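Local coordinates for protein Csc2 (Thermofilum pendens, PDB 4TXD) that probably binds crRNA as the Cas7-family backbone subunit of a type I-D CRISPR surveillance complex and carries a bound zinc ion, at residues Glu184-Leu189 against Glu356-Trp361; Thr172-Ala177 against Val256-Ser261; Leu65-Glu70 against Pro94-Ala99; Leu262-Glu267 against Lys330-Val335; Val56-Ala61 against Lys305-Val310. All coordinates share one frame; numbering follows the deposited sequence.

Contact 1: Glu184-Leu189 against Glu356-Trp361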
# COMPACT_ATOMS: atom_id res chain seq x y z
N GLU A 184 -21.82 15.20 -5.83
CA GLU A 184 -22.74 16.08 -6.56
C GLU A 184 -22.15 17.47 -6.77
O GLU A 184 -22.63 18.22 -7.62
CB GLU A 184 -24.08 16.18 -5.82
CG GLU A 184 -23.98 16.85 -4.46
CD GLU A 184 -25.30 16.90 -3.71
OE1 GLU A 184 -26.27 16.26 -4.17
OE2 GLU A 184 -25.36 17.58 -2.67
N LYS A 185 -21.13 17.83 -6.00
CA LYS A 185 -20.44 19.10 -6.17
C LYS A 185 -19.42 19.10 -7.32
O LYS A 185 -18.81 20.13 -7.61
CB LYS A 185 -19.74 19.51 -4.88
CG LYS A 185 -20.65 19.64 -3.65
CD LYS A 185 -19.81 19.87 -2.40
CE LYS A 185 -20.66 19.94 -1.14
NZ LYS A 185 -21.48 21.18 -1.10
N PHE A 186 -19.23 17.95 -7.97
CA PHE A 186 -18.18 17.83 -8.99
C PHE A 186 -18.72 17.92 -10.42
O PHE A 186 -18.12 17.39 -11.35
CB PHE A 186 -17.39 16.52 -8.83
CG PHE A 186 -16.56 16.45 -7.56
CD1 PHE A 186 -16.47 17.53 -6.70
CD2 PHE A 186 -15.88 15.28 -7.23
CE1 PHE A 186 -15.71 17.46 -5.55
CE2 PHE A 186 -15.13 15.21 -6.07
CZ PHE A 186 -15.05 16.30 -5.23
N GLY A 187 -19.87 18.57 -10.60
CA GLY A 187 -20.40 18.76 -11.94
C GLY A 187 -19.41 19.51 -12.82
O GLY A 187 -18.89 20.55 -12.43
N GLY A 188 -19.13 18.95 -14.00
CA GLY A 188 -18.17 19.55 -14.91
C GLY A 188 -16.72 19.46 -14.44
O GLY A 188 -15.86 20.16 -14.95
N LEU A 189 -16.45 18.59 -13.47
CA LEU A 189 -15.11 18.51 -12.88
C LEU A 189 -14.58 17.08 -12.79
O LEU A 189 -15.34 16.14 -12.55
CB LEU A 189 -15.11 19.10 -11.48
CG LEU A 189 -15.34 20.61 -11.34
CD1 LEU A 189 -15.35 21.00 -9.86
CD2 LEU A 189 -14.26 21.39 -12.12
N GLU A 356 -13.21 16.00 3.59
CA GLU A 356 -13.65 17.42 3.82
C GLU A 356 -12.72 18.65 3.28
O GLU A 356 -13.10 19.48 2.53
CB GLU A 356 -13.87 17.63 5.32
CG GLU A 356 -14.19 19.08 5.70
CD GLU A 356 -13.90 19.37 7.16
OE1 GLU A 356 -14.53 18.74 8.03
OE2 GLU A 356 -13.04 20.23 7.45
N LYS A 357 -11.45 18.44 3.56
CA LYS A 357 -10.44 19.33 3.08
C LYS A 357 -10.33 19.29 1.55
O LYS A 357 -10.09 20.28 0.93
CB LYS A 357 -9.11 19.07 3.74
CG LYS A 357 -8.89 19.81 5.05
CD LYS A 357 -9.92 19.46 6.09
CE LYS A 357 -9.67 20.14 7.42
NZ LYS A 357 -10.63 19.64 8.40
N MET A 358 -10.52 18.13 0.98
CA MET A 358 -10.46 17.99 -0.45
C MET A 358 -11.60 18.75 -1.10
O MET A 358 -11.41 19.49 -2.00
CB MET A 358 -10.53 16.54 -0.87
CG MET A 358 -10.77 16.32 -2.34
SD MET A 358 -10.87 14.60 -2.78
CE MET A 358 -12.48 14.18 -2.24
N VAL A 359 -12.79 18.50 -0.62
CA VAL A 359 -13.97 19.18 -1.11
C VAL A 359 -13.86 20.70 -0.98
O VAL A 359 -14.13 21.42 -1.88
CB VAL A 359 -15.23 18.64 -0.43
CG1 VAL A 359 -16.43 19.49 -0.73
CG2 VAL A 359 -15.47 17.21 -0.83
N LYS A 360 -13.41 21.16 0.17
CA LYS A 360 -13.16 22.58 0.36
C LYS A 360 -12.14 23.13 -0.63
O LYS A 360 -12.33 24.18 -1.16
CB LYS A 360 -12.70 22.86 1.77
CG LYS A 360 -12.56 24.33 2.08
CD LYS A 360 -11.89 24.55 3.41
CE LYS A 360 -11.44 25.98 3.64
NZ LYS A 360 -12.07 26.51 4.87
N TRP A 361 -11.08 22.39 -0.87
CA TRP A 361 -10.07 22.80 -1.84
C TRP A 361 -10.65 22.95 -3.24
O TRP A 361 -10.34 23.92 -3.95
CB TRP A 361 -8.91 21.80 -1.86
CG TRP A 361 -7.83 22.12 -2.89
CD1 TRP A 361 -6.77 22.96 -2.73
CD2 TRP A 361 -7.71 21.56 -4.21
NE1 TRP A 361 -6.01 22.99 -3.89
CE2 TRP A 361 -6.56 22.13 -4.80
CE3 TRP A 361 -8.48 20.64 -4.94
CZ2 TRP A 361 -6.16 21.81 -6.11
CZ3 TRP A 361 -8.07 20.32 -6.24
CH2 TRP A 361 -6.92 20.90 -6.80

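Contact 2: Thr172-Ala177 against Val256-Ser261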
# COMPACT_ATOMS: atom_id res chain seq x y z
N THR A 172 -8.82 7.52 -0.02
CA THR A 172 -8.10 8.73 0.28
C THR A 172 -6.61 8.52 0.39
O THR A 172 -5.84 9.38 0.11
CB THR A 172 -8.65 9.44 1.52
OG1 THR A 172 -8.50 8.62 2.65
CG2 THR A 172 -10.09 9.74 1.33
N ILE A 173 -6.21 7.34 0.81
CA ILE A 173 -4.79 7.09 1.00
C ILE A 173 -4.13 6.65 -0.31
O ILE A 173 -3.06 7.16 -0.67
CB ILE A 173 -4.55 5.99 2.08
CG1 ILE A 173 -4.89 6.54 3.48
CG2 ILE A 173 -3.10 5.53 2.06
CD1 ILE A 173 -5.00 5.46 4.54
N PHE A 174 -4.75 5.72 -1.01
CA PHE A 174 -4.14 5.15 -2.20
C PHE A 174 -4.61 5.80 -3.50
O PHE A 174 -4.10 5.49 -4.59
CB PHE A 174 -4.39 3.64 -2.25
CG PHE A 174 -3.74 2.90 -1.12
CD1 PHE A 174 -2.37 2.67 -1.14
CD2 PHE A 174 -4.49 2.45 -0.04
CE1 PHE A 174 -1.74 1.99 -0.08
CE2 PHE A 174 -3.88 1.77 1.02
CZ PHE A 174 -2.51 1.54 1.01
N GLY A 175 -5.59 6.70 -3.40
CA GLY A 175 -6.01 7.47 -4.56
C GLY A 175 -7.25 7.02 -5.30
O GLY A 175 -7.70 5.87 -5.18
N ALA A 176 -7.80 7.93 -6.09
CA ALA A 176 -9.03 7.68 -6.83
C ALA A 176 -9.24 8.77 -7.87
O ALA A 176 -8.79 9.91 -7.70
CB ALA A 176 -10.23 7.62 -5.88
N ALA A 177 -9.94 8.41 -8.94
CA ALA A 177 -10.36 9.39 -9.94
C ALA A 177 -11.84 9.69 -9.72
O ALA A 177 -12.69 8.83 -9.95
CB ALA A 177 -10.11 8.85 -11.35
N VAL A 256 -0.08 4.13 10.48
CA VAL A 256 -0.11 2.85 11.18
C VAL A 256 -0.99 1.86 10.44
O VAL A 256 -0.61 0.69 10.30
CB VAL A 256 -0.60 3.01 12.63
CG1 VAL A 256 -0.76 1.62 13.28
CG2 VAL A 256 0.39 3.87 13.41
N ALA A 257 -2.15 2.31 9.95
CA ALA A 257 -3.02 1.41 9.20
C ALA A 257 -2.36 0.95 7.89
O ALA A 257 -2.61 -0.16 7.42
CB ALA A 257 -4.36 2.09 8.90
N THR A 258 -1.54 1.82 7.30
CA THR A 258 -0.86 1.44 6.06
C THR A 258 0.18 0.36 6.36
O THR A 258 0.21 -0.68 5.70
CB THR A 258 -0.23 2.67 5.38
OG1 THR A 258 -1.29 3.54 4.96
CG2 THR A 258 0.59 2.27 4.15
N LEU A 259 0.99 0.58 7.40
CA LEU A 259 1.96 -0.43 7.84
C LEU A 259 1.26 -1.75 8.13
O LEU A 259 1.73 -2.82 7.74
CB LEU A 259 2.72 0.05 9.08
CG LEU A 259 3.63 1.27 8.89
CD1 LEU A 259 4.31 1.64 10.20
CD2 LEU A 259 4.66 1.01 7.82
N TYR A 260 0.12 -1.67 8.80
CA TYR A 260 -0.63 -2.86 9.20
C TYR A 260 -1.27 -3.58 8.02
O TYR A 260 -1.37 -4.81 8.01
CB TYR A 260 -1.71 -2.45 10.21
CG TYR A 260 -2.54 -3.56 10.80
CD1 TYR A 260 -2.05 -4.37 11.82
CD2 TYR A 260 -3.84 -3.78 10.36
CE1 TYR A 260 -2.82 -5.38 12.37
CE2 TYR A 260 -4.63 -4.78 10.91
CZ TYR A 260 -4.11 -5.57 11.91
OH TYR A 260 -4.89 -6.56 12.45
N SER A 261 -1.72 -2.83 7.01
CA SER A 261 -2.28 -3.47 5.83
C SER A 261 -1.21 -4.28 5.11
O SER A 261 -1.46 -5.38 4.63
CB SER A 261 -2.88 -2.42 4.88
OG SER A 261 -4.04 -1.80 5.45

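Contact 3: Leu65-Glu70 against Pro94-Ala99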
# COMPACT_ATOMS: atom_id res chain seq x y z
N LEU A 65 4.32 -18.46 -5.99
CA LEU A 65 3.65 -17.24 -6.39
C LEU A 65 3.50 -17.18 -7.89
O LEU A 65 4.47 -17.35 -8.54
CB LEU A 65 4.45 -16.02 -6.01
CG LEU A 65 4.46 -15.51 -4.62
CD1 LEU A 65 5.22 -14.21 -4.55
CD2 LEU A 65 3.03 -15.34 -4.15
N LEU A 66 2.41 -16.90 -8.42
CA LEU A 66 2.23 -16.79 -9.86
C LEU A 66 2.19 -15.32 -10.26
O LEU A 66 1.37 -14.56 -9.76
CB LEU A 66 0.96 -17.51 -10.31
CG LEU A 66 0.69 -18.90 -9.73
CD1 LEU A 66 -0.60 -19.48 -10.29
CD2 LEU A 66 1.87 -19.84 -9.97
N LEU A 67 2.99 -14.92 -11.03
CA LEU A 67 3.09 -13.62 -11.67
C LEU A 67 2.59 -13.64 -13.12
O LEU A 67 2.99 -14.44 -13.87
CB LEU A 67 4.50 -13.05 -11.64
CG LEU A 67 5.18 -12.89 -10.29
CD1 LEU A 67 6.62 -12.42 -10.38
CD2 LEU A 67 4.38 -11.97 -9.40
N ARG A 68 1.72 -12.72 -13.44
CA ARG A 68 1.20 -12.58 -14.79
C ARG A 68 1.29 -11.15 -15.25
O ARG A 68 1.01 -10.27 -14.52
CB ARG A 68 -0.25 -12.99 -14.86
CG ARG A 68 -0.50 -14.38 -14.46
CD ARG A 68 -1.97 -14.68 -14.59
NE ARG A 68 -2.21 -15.70 -15.56
CZ ARG A 68 -2.49 -16.95 -15.25
NH1 ARG A 68 -2.70 -17.82 -16.21
NH2 ARG A 68 -2.57 -17.32 -14.00
N THR A 69 1.72 -10.95 -16.48
CA THR A 69 1.73 -9.60 -17.05
C THR A 69 0.31 -9.09 -17.21
O THR A 69 -0.62 -9.89 -17.31
CB THR A 69 2.45 -9.57 -18.41
OG1 THR A 69 1.92 -10.63 -19.22
CG2 THR A 69 3.94 -9.78 -18.22
N GLU A 70 0.12 -7.77 -17.23
CA GLU A 70 -1.19 -7.19 -17.52
C GLU A 70 -1.09 -6.03 -18.50
O GLU A 70 -1.17 -4.87 -18.11
CB GLU A 70 -1.87 -6.70 -16.24
CG GLU A 70 -3.25 -7.28 -16.01
CD GLU A 70 -3.22 -8.60 -15.26
OE1 GLU A 70 -3.16 -9.66 -15.91
OE2 GLU A 70 -3.25 -8.56 -14.01
N PRO A 94 5.25 -1.93 -8.93
CA PRO A 94 4.54 -1.02 -8.03
C PRO A 94 3.01 -1.10 -8.12
O PRO A 94 2.36 -1.10 -7.08
CB PRO A 94 5.04 0.36 -8.47
CG PRO A 94 6.42 0.10 -8.96
CD PRO A 94 6.34 -1.24 -9.66
N GLN A 95 2.44 -1.17 -9.31
CA GLN A 95 0.98 -1.18 -9.38
C GLN A 95 0.37 -2.50 -8.87
O GLN A 95 -0.78 -2.54 -8.47
CB GLN A 95 0.49 -0.87 -10.80
CG GLN A 95 0.70 0.59 -11.21
CD GLN A 95 0.14 1.60 -10.20
OE1 GLN A 95 -1.07 1.62 -9.93
NE2 GLN A 95 1.01 2.44 -9.65
N LYS A 96 1.15 -3.59 -8.86
CA LYS A 96 0.67 -4.81 -8.21
C LYS A 96 0.70 -4.66 -6.68
O LYS A 96 -0.23 -5.09 -6.00
CB LYS A 96 1.50 -6.04 -8.62
CG LYS A 96 1.50 -6.28 -10.11
CD LYS A 96 2.12 -7.64 -10.46
CE LYS A 96 2.15 -7.82 -11.98
NZ LYS A 96 2.70 -9.14 -12.35
N LEU A 97 1.77 -4.06 -6.16
CA LEU A 97 1.88 -3.78 -4.73
C LEU A 97 0.73 -2.87 -4.27
O LEU A 97 0.09 -3.13 -3.24
CB LEU A 97 3.24 -3.15 -4.40
CG LEU A 97 4.42 -4.12 -4.54
CD1 LEU A 97 5.72 -3.36 -4.43
CD2 LEU A 97 4.36 -5.22 -3.46
N MET A 98 0.47 -1.82 -5.04
CA MET A 98 -0.68 -0.96 -4.78
C MET A 98 -1.98 -1.73 -4.71
O MET A 98 -2.75 -1.59 -3.77
CB MET A 98 -0.83 0.13 -5.87
CG MET A 98 0.18 1.23 -5.79
SD MET A 98 -0.30 2.49 -4.61
CE MET A 98 -1.66 3.26 -5.44
N ALA A 99 -2.23 -2.53 -5.75
CA ALA A 99 -3.49 -3.24 -5.87
C ALA A 99 -3.70 -4.15 -4.66
O ALA A 99 -4.77 -4.13 -4.06
CB ALA A 99 -3.54 -4.03 -7.15

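Contact 4: Leu262-Glu267 against Lys330-Val335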
# COMPACT_ATOMS: atom_id res chain seq x y z
N LEU A 262 -0.01 -3.71 5.04
CA LEU A 262 1.15 -4.39 4.45
C LEU A 262 1.48 -5.67 5.23
O LEU A 262 1.63 -6.74 4.65
CB LEU A 262 2.34 -3.45 4.47
CG LEU A 262 3.30 -3.28 3.29
CD1 LEU A 262 2.62 -3.51 1.97
CD2 LEU A 262 3.88 -1.88 3.37
N ALA A 263 1.59 -5.52 6.54
CA ALA A 263 1.99 -6.61 7.43
C ALA A 263 0.99 -7.76 7.45
O ALA A 263 1.35 -8.89 7.80
CB ALA A 263 2.19 -6.06 8.85
N THR A 264 -0.25 -7.48 7.06
CA THR A 264 -1.28 -8.52 7.11
C THR A 264 -1.60 -9.13 5.76
O THR A 264 -2.50 -9.96 5.65
CB THR A 264 -2.59 -7.99 7.73
OG1 THR A 264 -2.96 -6.75 7.12
CG2 THR A 264 -2.41 -7.79 9.24
N LEU A 265 -0.87 -8.72 4.73
CA LEU A 265 -0.95 -9.38 3.43
C LEU A 265 -0.63 -10.87 3.56
O LEU A 265 0.41 -11.25 4.11
CB LEU A 265 0.02 -8.75 2.43
CG LEU A 265 -0.35 -7.40 1.82
CD1 LEU A 265 0.82 -6.86 1.03
CD2 LEU A 265 -1.58 -7.59 0.93
N ARG A 266 -1.51 -11.71 3.03
CA ARG A 266 -1.26 -13.14 3.01
C ARG A 266 -1.73 -13.74 1.68
O ARG A 266 -0.89 -14.09 0.83
CB ARG A 266 -1.94 -13.82 4.20
CG ARG A 266 -1.67 -15.31 4.25
CD ARG A 266 -1.86 -15.90 5.65
NE ARG A 266 -1.03 -17.09 5.82
CZ ARG A 266 -1.38 -18.31 5.43
NH1 ARG A 266 -2.55 -18.51 4.84
NH2 ARG A 266 -0.56 -19.34 5.63
N GLU A 267 -3.04 -13.84 1.48
CA GLU A 267 -3.55 -14.41 0.23
C GLU A 267 -3.66 -13.33 -0.83
O GLU A 267 -4.46 -12.40 -0.70
CB GLU A 267 -4.91 -15.07 0.44
CG GLU A 267 -4.93 -16.13 1.54
CD GLU A 267 -4.09 -17.35 1.23
OE1 GLU A 267 -3.69 -17.53 0.05
OE2 GLU A 267 -3.82 -18.14 2.17
N LYS A 330 5.07 -7.01 17.02
CA LYS A 330 4.46 -6.02 17.90
C LYS A 330 3.43 -5.20 17.12
O LYS A 330 2.36 -4.87 17.64
CB LYS A 330 5.51 -5.09 18.51
CG LYS A 330 6.31 -5.71 19.64
CD LYS A 330 7.27 -4.69 20.24
CE LYS A 330 8.29 -5.36 21.16
NZ LYS A 330 9.15 -4.37 21.87
N LEU A 331 3.76 -4.88 15.86
CA LEU A 331 2.84 -4.15 14.99
C LEU A 331 1.51 -4.87 14.86
O LEU A 331 0.44 -4.28 15.04
CB LEU A 331 3.46 -3.95 13.59
CG LEU A 331 2.55 -3.35 12.52
CD1 LEU A 331 2.08 -1.95 12.94
CD2 LEU A 331 3.24 -3.32 11.14
N LEU A 332 1.57 -6.17 14.58
CA LEU A 332 0.36 -6.98 14.39
C LEU A 332 -0.51 -7.05 15.65
O LEU A 332 -1.74 -7.14 15.57
CB LEU A 332 0.74 -8.40 13.96
CG LEU A 332 1.37 -8.57 12.56
CD1 LEU A 332 1.90 -9.99 12.35
CD2 LEU A 332 0.36 -8.23 11.48
N ALA A 333 0.13 -7.01 16.82
CA ALA A 333 -0.59 -7.16 18.08
C ALA A 333 -1.14 -5.83 18.58
O ALA A 333 -2.18 -5.79 19.24
CB ALA A 333 0.32 -7.80 19.13
N ALA A 334 -0.44 -4.74 18.27
CA ALA A 334 -0.79 -3.42 18.81
C ALA A 334 -1.97 -2.79 18.08
O ALA A 334 -2.48 -1.74 18.48
CB ALA A 334 0.42 -2.49 18.74
N VAL A 335 -2.41 -3.43 17.01
CA VAL A 335 -3.51 -2.93 16.21
C VAL A 335 -4.60 -3.98 16.14
O VAL A 335 -4.36 -5.12 15.73
CB VAL A 335 -3.07 -2.58 14.77
CG1 VAL A 335 -4.29 -2.22 13.92
CG2 VAL A 335 -2.06 -1.45 14.78

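Contact 5: Val56-Ala61 against Lys305-Val310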
# COMPACT_ATOMS: atom_id res chain seq x y z
N VAL A 56 10.84 -0.08 4.66
CA VAL A 56 11.48 -1.21 3.97
C VAL A 56 10.92 -2.49 4.54
O VAL A 56 10.77 -2.62 5.77
CB VAL A 56 13.02 -1.18 4.12
CG1 VAL A 56 13.66 -2.46 3.56
CG2 VAL A 56 13.59 0.03 3.40
N PHE A 57 10.60 -3.43 3.66
CA PHE A 57 9.92 -4.63 4.05
C PHE A 57 10.35 -5.83 3.21
O PHE A 57 10.99 -5.68 2.17
CB PHE A 57 8.39 -4.44 3.98
CG PHE A 57 7.87 -4.06 2.61
CD1 PHE A 57 7.87 -2.73 2.18
CD2 PHE A 57 7.34 -5.03 1.76
CE1 PHE A 57 7.37 -2.38 0.91
CE2 PHE A 57 6.84 -4.69 0.49
CZ PHE A 57 6.86 -3.37 0.07
N LEU A 58 9.99 -7.01 3.68
CA LEU A 58 10.23 -8.24 2.98
C LEU A 58 8.92 -8.89 2.59
O LEU A 58 8.00 -8.89 3.33
CB LEU A 58 11.00 -9.22 3.86
CG LEU A 58 12.40 -8.86 4.27
CD1 LEU A 58 13.04 -9.95 5.11
CD2 LEU A 58 13.25 -8.48 3.09
N VAL A 59 8.89 -9.48 1.41
CA VAL A 59 7.79 -10.32 0.98
C VAL A 59 8.31 -11.73 0.73
O VAL A 59 9.20 -11.93 -0.11
CB VAL A 59 7.13 -9.78 -0.30
CG1 VAL A 59 5.92 -10.65 -0.67
CG2 VAL A 59 6.73 -8.32 -0.12
N ARG A 60 7.79 -12.71 1.45
CA ARG A 60 8.24 -14.08 1.22
C ARG A 60 7.13 -14.98 0.70
O ARG A 60 6.03 -15.05 1.26
CB ARG A 60 8.84 -14.67 2.50
CG ARG A 60 9.65 -15.93 2.22
CD ARG A 60 10.24 -16.52 3.46
NE ARG A 60 11.26 -17.50 3.11
CZ ARG A 60 11.82 -18.34 3.97
NH1 ARG A 60 11.43 -18.31 5.24
NH2 ARG A 60 12.75 -19.19 3.58
N ALA A 61 7.43 -15.68 -0.38
CA ALA A 61 6.53 -16.65 -0.97
C ALA A 61 6.36 -17.90 -0.07
O ALA A 61 7.32 -18.63 0.15
CB ALA A 61 7.05 -17.06 -2.35
N LYS A 305 21.44 -14.25 -2.49
CA LYS A 305 21.27 -14.68 -1.13
C LYS A 305 19.86 -15.08 -0.75
O LYS A 305 18.93 -14.56 -1.27
CB LYS A 305 21.77 -13.62 -0.16
CG LYS A 305 23.16 -13.12 -0.41
CD LYS A 305 24.12 -14.23 -0.71
CE LYS A 305 25.52 -13.72 -0.95
NZ LYS A 305 26.49 -14.78 -1.27
N GLY A 306 19.75 -16.00 0.19
CA GLY A 306 18.48 -16.51 0.64
C GLY A 306 17.87 -15.78 1.81
O GLY A 306 18.46 -14.91 2.34
N TYR A 307 16.67 -16.18 2.19
CA TYR A 307 15.86 -15.45 3.15
C TYR A 307 16.58 -15.01 4.44
O TYR A 307 16.58 -13.88 4.77
CB TYR A 307 14.57 -16.20 3.48
CG TYR A 307 13.78 -15.59 4.60
CD1 TYR A 307 13.03 -14.45 4.41
CD2 TYR A 307 13.78 -16.15 5.85
CE1 TYR A 307 12.30 -13.89 5.43
CE2 TYR A 307 13.06 -15.61 6.88
CZ TYR A 307 12.33 -14.47 6.67
OH TYR A 307 11.62 -13.93 7.67
N GLU A 308 17.16 -15.95 5.15
CA GLU A 308 17.77 -15.64 6.43
C GLU A 308 18.97 -14.74 6.28
O GLU A 308 19.14 -13.86 7.05
CB GLU A 308 18.11 -16.90 7.21
CG GLU A 308 16.92 -17.76 7.52
CD GLU A 308 16.06 -17.21 8.63
OE1 GLU A 308 16.49 -16.28 9.30
OE2 GLU A 308 14.95 -17.70 8.81
N GLU A 309 19.78 -14.96 5.27
CA GLU A 309 20.93 -14.13 5.05
C GLU A 309 20.51 -12.71 4.66
O GLU A 309 21.05 -11.75 5.11
CB GLU A 309 21.85 -14.73 4.02
CG GLU A 309 23.13 -13.96 3.85
CD GLU A 309 24.17 -14.69 3.03
OE1 GLU A 309 23.96 -15.82 2.65
OE2 GLU A 309 25.18 -14.10 2.74
N VAL A 310 19.53 -12.63 3.80
CA VAL A 310 19.02 -11.34 3.38
C VAL A 310 18.50 -10.55 4.57
O VAL A 310 18.81 -9.43 4.71
CB VAL A 310 17.92 -11.51 2.32
CG1 VAL A 310 17.19 -10.21 2.07
CG2 VAL A 310 18.51 -12.00 1.04
O HOH W 1 13.87 -19.85 7.02

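Contact 1: Glu184-Leu189 against Glu356-Trp361
K185 and F186 of the turn region meet M358 and V359 of helix 343-365 by van der Waals packing alone. The closest approach runs from the aliphatic part of the lysine, where CD of K185 lies 3.8 Å from CG1 of V359; the two side chains cross at about a right angle. M358 reaches the ring of F186 from its rim: its CE sits near the ring plane, 4.5 Å from CZ of F186, so the methyl abuts the aromatic edge. The methionine chain runs straight out to SD and then turns at chi3 (77°), which carries CE round to F186. K185 is extended as far as CE and bends at chi4 (-69°), a turn that takes NZ from V359 to a long, weak ion pair with E363, one turn further along the helix. Behind the first shell, F186 opens a type II beta turn closed by the bond from N of L189 to O of F186 (3.0 Å), and the OD1 of N183 accepts from the backbone N of K185. F186 also rests on L178, I191 and V362, and M358 on L178, I193 and F137. Helix 343-365 thereby lies against the hairpin of strands 176-178 and 191-193, with M358 about 10 Å by its side chain from the zinc ion.

Contact 2: Thr172-Ala177 against Val256-Ser261
I173 and T258 face each other across a buried seam between helix 169-174 and helix 252-263, their side chains lying alongside each other and pointing opposite ways. This is the closer half of the contact: CG2 of I173 is 4.0 Å from OG1 of T258, and CD1 of I173 is 4.2 Å from the same oxygen. OG1 sits beside the backbone N (chi1 -66°) and bonds to the carbonyl O of E254 one turn back, so the hydroxyl is satisfied within its own helix while its flank meets hydrocarbon. CG2 of I173 does double duty, lying 3.9 Å above the centre of the F174 ring, and so covering one face of it. The looser half is at the far end of that ring, where CZ of F174 comes no nearer than 4.5 Å to CG2 of T258, the methyl lying oblique to the ring. A257 and S261 stand further back, and S261 folds its hydroxyl home: OG donates to O of A257 (2.9 Å), and N of S261 reaches the same oxygen from the opposite face of the carbonyl plane. After F174 the chain leaves the helix at G175 with positive phi (100°), and the helix just completed carries the zinc ligand C171. V197 of strand 197-204 touches I173, F174 and T258, while R102 and M105 of helix 94-115 cover F174, and L347 of helix 343-365 adjoins A257.

Contact 3: Leu65-Glu70 against Pro94-Ala99
K96, in the first turn of helix 94-115, joins that helix to the small three-stranded antiparallel sheet by reaching the backbone of R68 near the end of central strand 65-68. Its NZ donates to O of R68 over 3.0 Å. The ammonium stands 52° above the carbonyl plane, with a C=O...N angle of 127°, so it meets the oxygen from over the peptide and not on a lone pair. The side chain gets there by leaving beside its own backbone N (chi1 -58°) and running fully extended from CG, which brings CE to 3.7 Å from O of R68 as well. NZ also passes beside L67, 4.4 Å from its CB. Strand 65-68 lies between strands 232-235 and 274-275, and the same ammonium spans this sheet and the loops near it: O of G273 and OD1 of N76 are its other acceptors. Three oxygens thus surround a charge that lies buried, which probably offsets much of the cost of burying it. A carboxylate is nearby but not in contact, OE2 of the poorly ordered E70 being 6.2 Å from NZ of K96. R68 turns its own side chain elsewhere; the end of its chain leads away from the helix, and NH1 forms a salt bridge with E232 of the adjacent strand. L67 packs on V235 and I274, and further along the helix A99 touches S272 in the loop before strand 274-275.

Contact 4: Leu262-Glu267 against Lys330-Val335
A263, T264, L331 and L332 meet through methyl groups, and no flat group has a face or an edge in the contact. CD2 of L332 touches both residues of the first segment, 3.6 Å from CG2 of T264 and 3.9 Å from CB of A263. L331 comes in beside it, its CD2 3.7 Å from CB of A263, so the small alanine is touched by two leucines in succession. L332 puts CG beside its backbone N (chi1 -68°), whereas L331 swings CG over to the carbonyl side (chi1 173°); the two residues thereby converge on A263 from neighbouring positions. T264 holds its methyl toward L332 because OG1 turns back to its own helix, bonding to O of Y260 and O of S261. L262 takes N of L265 at its carbonyl O (3.2 Å), where helix 252-263 gives out. L331 continues onto L259 and onto I282 of strand 277-288, and V335, just past the end of helix 328-334, lies on V256 and Y260. This is plain helix-to-helix packing: the short helix 328-334 lies across the C-terminal half of helix 252-263, itself laid on the main antiparallel sheet.

Contact 5: Val56-Ala61 against Lys305-Val310
Chi1 near trans in both R60 (-165°) and Y307 (173°) sends the two long side chains toward each other, and R60, extended from CG to NE, lays its guanidinium flat on the tyrosine ring. The planes are 9° apart and their centres 3.9 Å, a stacked cation-pi pair displaced from the ring centre: NH1 of R60 overlies the rim at CD2 of Y307 (3.2 Å). The CD of R60 adds a CH-pi contact over the same face, 3.9 Å from the ring centroid. L58, two residues earlier on the same side of strand 52-61, supports the tyrosine obliquely, its CD1 4.0 Å from CE1 of Y307, and its CD2 reaches CG1 of V310 at 4.4 Å. Helix 307-321 thus covers this side of the seven-stranded antiparallel sheet, where strand 52-61 runs between 240-247 and 277-288; G306 is its N-cap, with O of G306 accepting from N of V310 (2.9 Å). The polar ends are fixed separately. NE of R60 donates to O of G238, and the hydroxyl of Y307 bonds to OE1 of E281. A water donates to OE2 of E308 and accepts only weakly from NH1 of R60.

In the fold
Contact 5 opens first along the chain and encloses contacts 3 and 2 before closing at 305-310; contact 1 crosses contact 2, and contact 4 is nested inside contact 1. Helix 252-263 serves both contact 2 and contact 4, whose centres are about 14 Å apart and which touch where Y260 and V256 meet V335. L262 of contact 4 packs on F57, on the other side of strand 52-61 from contact 5. F174 of contact 2 touches M98 of contact 3. Contact 1 lies beyond the zinc site, about 43 Å between centres from contact 5. The main sheet is thus packed by helices on both faces, with the small sheet and zinc-bearing region attached at different places.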